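Local structure of ketosynthase (Streptomyces sp. MSC090213JE08, 6KXD) at residues 220-225 / 369-374; 26-31 / 328-333; 76-81 / 146-151. The protein probably catalyses the condensation of a fatty acyl-ACP with malonyl-ACP to give a 3-oxoacyl-ACP within a highly reducing type II polyketide synthase. All coordinates share one frame; numbering follows the deposited sequence.

The three contacts lie in one chain of thiolase-like fold. Contact 1 joins two loops far out, with its centre about 22 Å from that of the chain. Its aromatic part is buried and its lysine-proline edge is exposed. Contact 2 is the most central and packs helix 24-34 against the turn after strand 326-328. Contact 3 joins helices 77-93 and 147-156 beside the second chain of the assembly. Contacts 1 and 2 touch through Pro221 and Ala329. None has a hydrogen bond between its segments. Contact 1 adds CH-pi and sulfur-aromatic contacts, contact 2 sets a methionine sulfur near a helix carbonyl, and contact 3 lays a leucine methyl on a glycine backbone.

Contact 1. Residues 220-225 / 369-374; sequences RPFDKD and PDCPLD
Phe222 packs against Cys371 and Leu373 from the third position of a type II beta turn, Arg220 to Asp223. The contact joins the loop before strand 234-242 to the loop before strand 381-382 in this thiolase-like fold. CB of Phe222 points toward the 369-374 loop. CG stands anti to the carbonyl carbon (chi1 -59°), which turns the ring to Cys371 and Leu373. CD1 lies 3.9 Å from Cys371 CB. Cys371 SG sits at the ring edge, 5.4 Å from the Phe222 centroid, as a sulfur-aromatic contact. CE1 is 4.0 Å from Leu373 CD1. That methyl lies over one ring face, offset toward the rim, and makes a CH-pi contact. CZ, the far end of the Phe222 ring, is 4.4 Å from Leu373 CD1. CE2 reaches Ala329, and the buried ring also touches Thr327 and Val375. The backbone N of Phe222 is bonded to Asp309 OD2 on helix 306-320. Asp223 makes an Asx turn: Asp225 N reaches Asp223 OD1 at 2.8 Å, nearly straight at 165°. Asp223 OD2 takes the backbone N of Arg365 and of Glu366. At the exposed rim, the aliphatic part of Lys224 crosses the ring of Pro369, and Lys224 CG comes within 3.9 Å of Pro369 CD.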
# COMPACT_ATOMS: atom_id res chain seq x y z
N ARG A 220 3.48 -20.67 18.33
CA ARG A 220 2.76 -20.76 19.57
C ARG A 220 2.40 -19.38 20.10
O ARG A 220 3.01 -18.93 21.08
CB ARG A 220 3.62 -21.48 20.63
CG ARG A 220 4.20 -22.82 20.20
CD ARG A 220 4.76 -23.54 21.43
NE ARG A 220 5.61 -24.65 21.04
CZ ARG A 220 5.17 -25.89 20.82
NH1 ARG A 220 3.87 -26.14 20.72
NH2 ARG A 220 6.03 -26.88 20.71
N PRO A 221 1.45 -18.65 19.48
CA PRO A 221 1.07 -17.34 19.96
C PRO A 221 0.53 -17.35 21.40
O PRO A 221 -0.40 -18.10 21.74
CB PRO A 221 0.00 -16.87 18.96
CG PRO A 221 0.38 -17.61 17.71
CD PRO A 221 0.74 -18.99 18.24
N PHE A 222 1.13 -16.46 22.18
CA PHE A 222 0.79 -16.18 23.57
C PHE A 222 1.29 -17.31 24.48
O PHE A 222 1.03 -17.28 25.67
CB PHE A 222 -0.71 -15.94 23.75
CG PHE A 222 -1.23 -14.78 22.93
CD1 PHE A 222 -0.81 -13.49 23.20
CD2 PHE A 222 -2.09 -14.99 21.86
CE1 PHE A 222 -1.24 -12.42 22.43
CE2 PHE A 222 -2.53 -13.92 21.10
CZ PHE A 222 -2.11 -12.64 21.39
N ASP A 223 2.04 -18.25 23.92
CA ASP A 223 2.61 -19.33 24.71
C ASP A 223 3.84 -18.78 25.43
O ASP A 223 4.54 -17.96 24.88
CB ASP A 223 2.99 -20.51 23.83
CG ASP A 223 3.37 -21.76 24.60
OD1 ASP A 223 4.52 -21.82 25.07
OD2 ASP A 223 2.49 -22.65 24.71
N LYS A 224 4.09 -19.29 26.65
CA LYS A 224 5.19 -18.91 27.49
C LYS A 224 6.52 -19.21 26.79
O LYS A 224 7.47 -18.44 26.97
CB LYS A 224 5.05 -19.60 28.85
CG LYS A 224 6.01 -19.13 29.94
CD LYS A 224 5.94 -19.95 31.22
CE LYS A 224 6.73 -19.36 32.37
NZ LYS A 224 8.12 -19.87 32.40
N ASP A 225 6.60 -20.26 25.97
CA ASP A 225 7.89 -20.60 25.30
C ASP A 225 7.78 -20.44 23.78
O ASP A 225 8.60 -21.01 23.05
CB ASP A 225 8.40 -22.00 25.68
CG ASP A 225 8.26 -22.28 27.17
OD1 ASP A 225 9.02 -21.65 27.96
OD2 ASP A 225 7.36 -23.07 27.54
N PRO A 369 2.33 -15.99 31.38
CA PRO A 369 1.66 -15.33 32.51
C PRO A 369 1.49 -13.81 32.27
O PRO A 369 0.57 -13.20 32.80
CB PRO A 369 2.56 -15.64 33.73
CG PRO A 369 3.90 -16.08 33.16
CD PRO A 369 3.64 -16.57 31.74
N ASP A 370 2.37 -13.22 31.44
CA ASP A 370 2.27 -11.81 31.02
C ASP A 370 1.26 -11.62 29.87
O ASP A 370 0.93 -10.49 29.54
CB ASP A 370 3.62 -11.23 30.60
CG ASP A 370 4.56 -11.02 31.76
OD1 ASP A 370 4.07 -10.79 32.88
OD2 ASP A 370 5.77 -11.14 31.55
N CYS A 371 0.73 -12.71 29.29
CA CYS A 371 -0.44 -12.58 28.43
C CYS A 371 -1.69 -13.16 29.09
O CYS A 371 -2.19 -14.20 28.67
CB CYS A 371 -0.16 -13.19 27.06
SG CYS A 371 1.45 -12.67 26.42
N PRO A 372 -2.30 -12.48 30.09
CA PRO A 372 -3.40 -13.05 30.87
C PRO A 372 -4.69 -13.11 30.06
O PRO A 372 -5.65 -12.46 30.37
CB PRO A 372 -3.55 -12.06 32.05
CG PRO A 372 -3.13 -10.73 31.43
CD PRO A 372 -1.98 -11.10 30.53
N LEU A 373 -4.66 -13.85 28.95
CA LEU A 373 -5.80 -13.89 28.05
C LEU A 373 -6.32 -15.31 27.93
O LEU A 373 -5.54 -16.26 27.98
CB LEU A 373 -5.34 -13.47 26.66
CG LEU A 373 -4.74 -12.07 26.57
CD1 LEU A 373 -4.05 -11.93 25.23
CD2 LEU A 373 -5.86 -11.05 26.78
N ASP A 374 -7.62 -15.42 27.67
CA ASP A 374 -8.16 -16.66 27.18
C ASP A 374 -7.94 -16.69 25.67
O ASP A 374 -8.67 -15.99 24.93
CB ASP A 374 -9.63 -16.82 27.56
CG ASP A 374 -10.25 -18.08 26.97
OD1 ASP A 374 -9.49 -18.91 26.39
OD2 ASP A 374 -11.47 -18.24 27.10

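Contact 2. Residues 26-31 / 328-333; sequences EEYTAG and VAVKSM
Val330 and Met333 meet Tyr28 and Gly31 where the chain turns from strand 326-328 into helix 331-334. Val328 lies on that strand and pairs with the backbone of Ile298 and Ala300 in the large mixed sheet of this thiolase-like fold. Ala329 comes next. Its O takes two bonds from one residue, Ser332 N at 2.9 Å and Ser332 OG at 2.7 Å, which hold the turn. Val330 points its side chain toward helix 24-34. Its CG1 lies 4.2 Å from Tyr28 OH, and the two side chains meet at about a right angle. Tyr28 has CG anti to the backbone N (chi1 -176°), and this brings its ring end across to the valine. Lys331 NZ bonds to His301 O, and Ser332 OG also to Ile362 N. Met333 closes the segment. Its CG stands anti to the carbonyl carbon (chi1 -67°) and the chain runs on extended through chi2, which sets Met333 SD 3.9 Å from Gly31 O. The interface is small, 84 Å² in all, with no polar bond between the segments. The hydroxyl of Tyr28 bonds to Leu344 O on helix 341-355, so its polar need is met there and the valine adds only van der Waals packing.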
# COMPACT_ATOMS: atom_id res chain seq x y z
N GLU A 26 -15.37 -22.63 2.00
CA GLU A 26 -15.72 -23.91 2.66
C GLU A 26 -14.47 -24.52 3.30
O GLU A 26 -14.47 -24.74 4.50
CB GLU A 26 -16.29 -24.94 1.69
CG GLU A 26 -17.79 -25.03 1.70
CD GLU A 26 -18.27 -26.11 0.75
OE1 GLU A 26 -18.07 -27.32 1.06
OE2 GLU A 26 -18.78 -25.75 -0.34
N GLU A 27 -13.46 -24.79 2.48
CA GLU A 27 -12.17 -25.34 2.92
C GLU A 27 -11.61 -24.50 4.07
O GLU A 27 -10.96 -25.03 4.97
CB GLU A 27 -11.16 -25.34 1.78
CG GLU A 27 -10.92 -26.65 1.06
CD GLU A 27 -9.44 -26.94 0.81
OE1 GLU A 27 -8.89 -27.84 1.48
OE2 GLU A 27 -8.83 -26.26 -0.04
N TYR A 28 -11.82 -23.18 4.04
CA TYR A 28 -11.16 -22.28 4.98
C TYR A 28 -11.92 -22.28 6.29
O TYR A 28 -11.32 -22.36 7.34
CB TYR A 28 -11.08 -20.86 4.42
CG TYR A 28 -10.32 -19.88 5.29
CD1 TYR A 28 -8.99 -20.10 5.60
CD2 TYR A 28 -10.90 -18.70 5.72
CE1 TYR A 28 -8.26 -19.20 6.36
CE2 TYR A 28 -10.19 -17.78 6.47
CZ TYR A 28 -8.88 -18.04 6.81
OH TYR A 28 -8.16 -17.12 7.53
N THR A 29 -13.26 -22.22 6.22
CA THR A 29 -14.06 -22.37 7.40
C THR A 29 -13.74 -23.72 8.09
O THR A 29 -13.76 -23.78 9.33
CB THR A 29 -15.55 -22.30 7.09
OG1 THR A 29 -15.77 -21.14 6.28
CG2 THR A 29 -16.39 -22.24 8.34
N ALA A 30 -13.44 -24.76 7.30
CA ALA A 30 -13.13 -26.10 7.83
C ALA A 30 -11.80 -26.01 8.58
O ALA A 30 -11.72 -26.43 9.73
CB ALA A 30 -13.03 -27.15 6.74
N GLY A 31 -10.78 -25.47 7.90
CA GLY A 31 -9.43 -25.36 8.43
C GLY A 31 -9.44 -24.62 9.75
O GLY A 31 -8.79 -25.05 10.71
N VAL A 328 -7.61 -14.59 20.27
CA VAL A 328 -7.11 -15.71 19.54
C VAL A 328 -6.19 -15.24 18.41
O VAL A 328 -6.32 -14.12 17.92
CB VAL A 328 -8.28 -16.53 18.97
CG1 VAL A 328 -9.33 -16.79 20.04
CG2 VAL A 328 -8.92 -15.89 17.75
N ALA A 329 -5.29 -16.14 18.02
CA ALA A 329 -4.25 -15.89 17.03
C ALA A 329 -4.35 -16.92 15.89
O ALA A 329 -3.76 -17.98 15.93
CB ALA A 329 -2.90 -15.90 17.69
N VAL A 330 -5.02 -16.51 14.80
CA VAL A 330 -5.18 -17.26 13.55
C VAL A 330 -3.84 -17.65 12.94
O VAL A 330 -3.73 -18.69 12.28
CB VAL A 330 -6.04 -16.43 12.57
CG1 VAL A 330 -6.08 -17.01 11.17
CG2 VAL A 330 -7.45 -16.26 13.11
N LYS A 331 -2.78 -16.85 13.18
CA LYS A 331 -1.46 -17.15 12.66
C LYS A 331 -0.88 -18.43 13.30
O LYS A 331 0.11 -18.96 12.81
CB LYS A 331 -0.49 -15.99 12.91
CG LYS A 331 -0.82 -14.72 12.13
CD LYS A 331 0.19 -13.63 12.35
CE LYS A 331 -0.13 -12.38 11.56
NZ LYS A 331 -1.38 -11.77 12.04
N SER A 332 -1.49 -18.87 14.39
CA SER A 332 -1.08 -20.15 14.96
C SER A 332 -1.29 -21.22 13.89
O SER A 332 -0.43 -22.05 13.71
CB SER A 332 -1.80 -20.45 16.22
OG SER A 332 -3.19 -20.60 16.00
N MET A 333 -2.39 -21.08 13.11
CA MET A 333 -2.71 -22.00 12.05
C MET A 333 -2.07 -21.57 10.72
O MET A 333 -1.41 -22.35 10.06
CB MET A 333 -4.22 -22.10 11.87
CG MET A 333 -4.93 -22.74 13.03
SD MET A 333 -6.73 -22.54 12.93
CE MET A 333 -6.93 -20.87 13.56

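Contact 3. Residues 76-81 / 146-151; sequences GRAGQY and GRLSTV
Leu148 fits its CD2 methyl against the backbone of Gly79. The contact joins the first turns of two helices, 77-93 and 147-156, in the N-terminal part of the thiolase-like ketosynthase fold. The axes of the segments 77-81 and 147-151 run at 38° to each other and come within 9.0 Å. The tight part is at Gly79, which has no side chain, so that Leu148 CD2 lies against its backbone. The CA atoms of Gly79 and Leu148 are 4.9 Å apart. Leu148 CG stands anti to the carbonyl carbon (chi1 -61°), and CD2 reaches forward to lie 3.5 Å from Gly79 N. Ala78 adds its methyl beside it, with CB 4.1 Å from the same Leu148 CD2. The backbone N atoms of Ala78 and Gly79 are bonded to the carboxylate of Glu115, so these two N-H groups have partners although the leucine methyl lies against the backbone there. One turn further on the fit is looser. Val151 points toward Gly79, yet its CG2 stays 4.4 Å from Gly79 O.

The outer flanks are polar. Arg147 is partly exposed and forms a salt bridge through NH2 with Asp363 of the neighbouring chain, while Thr150 OG1 bonds to the backbone O of that Asp363. This ties helix 147-156 into the dimer interface. The side chains of Arg77 and Gln80, also partly exposed, set out away from helix 147-156. Arg77 then runs along its own helix to Tyr81, one turn on. Tyr81 OH is bonded to Glu233 OE2 as well, and it takes Arg77 NH1 at 2.9 Å through a bent bond of 135°.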
# COMPACT_ATOMS: atom_id res chain seq x y z
N GLY A 76 3.38 -12.72 -10.67
CA GLY A 76 4.00 -13.70 -9.87
C GLY A 76 2.98 -14.38 -9.01
O GLY A 76 1.77 -14.18 -9.12
N ARG A 77 3.47 -15.18 -8.07
CA ARG A 77 2.62 -15.97 -7.26
C ARG A 77 1.65 -15.11 -6.45
O ARG A 77 0.50 -15.47 -6.25
CB ARG A 77 3.50 -16.88 -6.40
CG ARG A 77 2.73 -17.97 -5.68
CD ARG A 77 2.03 -18.94 -6.62
NE ARG A 77 2.89 -20.06 -6.99
CZ ARG A 77 2.83 -21.30 -6.49
NH1 ARG A 77 1.98 -21.61 -5.53
NH2 ARG A 77 3.64 -22.22 -6.98
N ALA A 78 2.12 -13.99 -5.89
CA ALA A 78 1.23 -13.25 -5.03
C ALA A 78 0.04 -12.73 -5.85
O ALA A 78 -1.10 -12.75 -5.37
CB ALA A 78 1.96 -12.11 -4.37
N GLY A 79 0.34 -12.25 -7.05
CA GLY A 79 -0.68 -11.73 -7.98
C GLY A 79 -1.65 -12.83 -8.36
O GLY A 79 -2.84 -12.65 -8.36
N GLN A 80 -1.12 -14.03 -8.60
CA GLN A 80 -2.00 -15.14 -8.90
C GLN A 80 -2.91 -15.41 -7.72
O GLN A 80 -4.11 -15.57 -7.88
CB GLN A 80 -1.22 -16.38 -9.36
CG GLN A 80 -0.44 -16.12 -10.62
CD GLN A 80 0.42 -17.31 -10.97
OE1 GLN A 80 0.20 -18.41 -10.46
NE2 GLN A 80 1.33 -17.11 -11.88
N TYR A 81 -2.38 -15.41 -6.50
CA TYR A 81 -3.24 -15.65 -5.40
C TYR A 81 -4.32 -14.59 -5.28
O TYR A 81 -5.50 -14.89 -4.96
CB TYR A 81 -2.46 -15.68 -4.09
CG TYR A 81 -1.50 -16.81 -3.90
CD1 TYR A 81 -1.60 -18.00 -4.61
CD2 TYR A 81 -0.51 -16.74 -2.93
CE1 TYR A 81 -0.70 -19.03 -4.41
CE2 TYR A 81 0.37 -17.78 -2.70
CZ TYR A 81 0.26 -18.95 -3.44
OH TYR A 81 1.11 -20.00 -3.28
N GLY A 146 1.87 -2.50 -7.34
CA GLY A 146 0.66 -1.91 -7.87
C GLY A 146 -0.08 -2.91 -8.71
O GLY A 146 -1.30 -2.91 -8.80
N ARG A 147 0.70 -3.79 -9.32
CA ARG A 147 0.13 -4.78 -10.20
C ARG A 147 -0.84 -5.74 -9.49
O ARG A 147 -1.76 -6.23 -10.11
CB ARG A 147 1.30 -5.43 -10.95
CG ARG A 147 0.85 -6.59 -11.83
CD ARG A 147 2.04 -7.17 -12.58
NE ARG A 147 2.47 -6.22 -13.57
CZ ARG A 147 2.42 -6.39 -14.87
NH1 ARG A 147 2.07 -7.56 -15.38
NH2 ARG A 147 2.79 -5.39 -15.64
N LEU A 148 -0.67 -6.02 -8.18
CA LEU A 148 -1.51 -6.92 -7.49
C LEU A 148 -2.97 -6.50 -7.57
O LEU A 148 -3.85 -7.37 -7.54
CB LEU A 148 -1.13 -7.00 -6.02
CG LEU A 148 0.29 -7.49 -5.73
CD1 LEU A 148 0.48 -7.60 -4.22
CD2 LEU A 148 0.55 -8.82 -6.40
N SER A 149 -3.22 -5.19 -7.61
CA SER A 149 -4.56 -4.64 -7.66
C SER A 149 -5.06 -4.60 -9.09
O SER A 149 -6.19 -4.98 -9.32
CB SER A 149 -4.58 -3.25 -7.00
OG SER A 149 -4.70 -3.47 -5.61
N THR A 150 -4.22 -4.13 -9.99
CA THR A 150 -4.62 -3.91 -11.39
C THR A 150 -4.93 -5.25 -12.08
O THR A 150 -5.84 -5.31 -12.91
CB THR A 150 -3.59 -3.12 -12.19
OG1 THR A 150 -2.33 -3.80 -12.27
CG2 THR A 150 -3.44 -1.71 -11.64
N VAL A 151 -4.21 -6.33 -11.75
CA VAL A 151 -4.49 -7.60 -12.45
C VAL A 151 -5.89 -8.12 -12.11
O VAL A 151 -6.44 -8.86 -12.92
CB VAL A 151 -3.46 -8.71 -12.19
CG1 VAL A 151 -2.16 -8.42 -12.89
CG2 VAL A 151 -3.30 -8.95 -10.70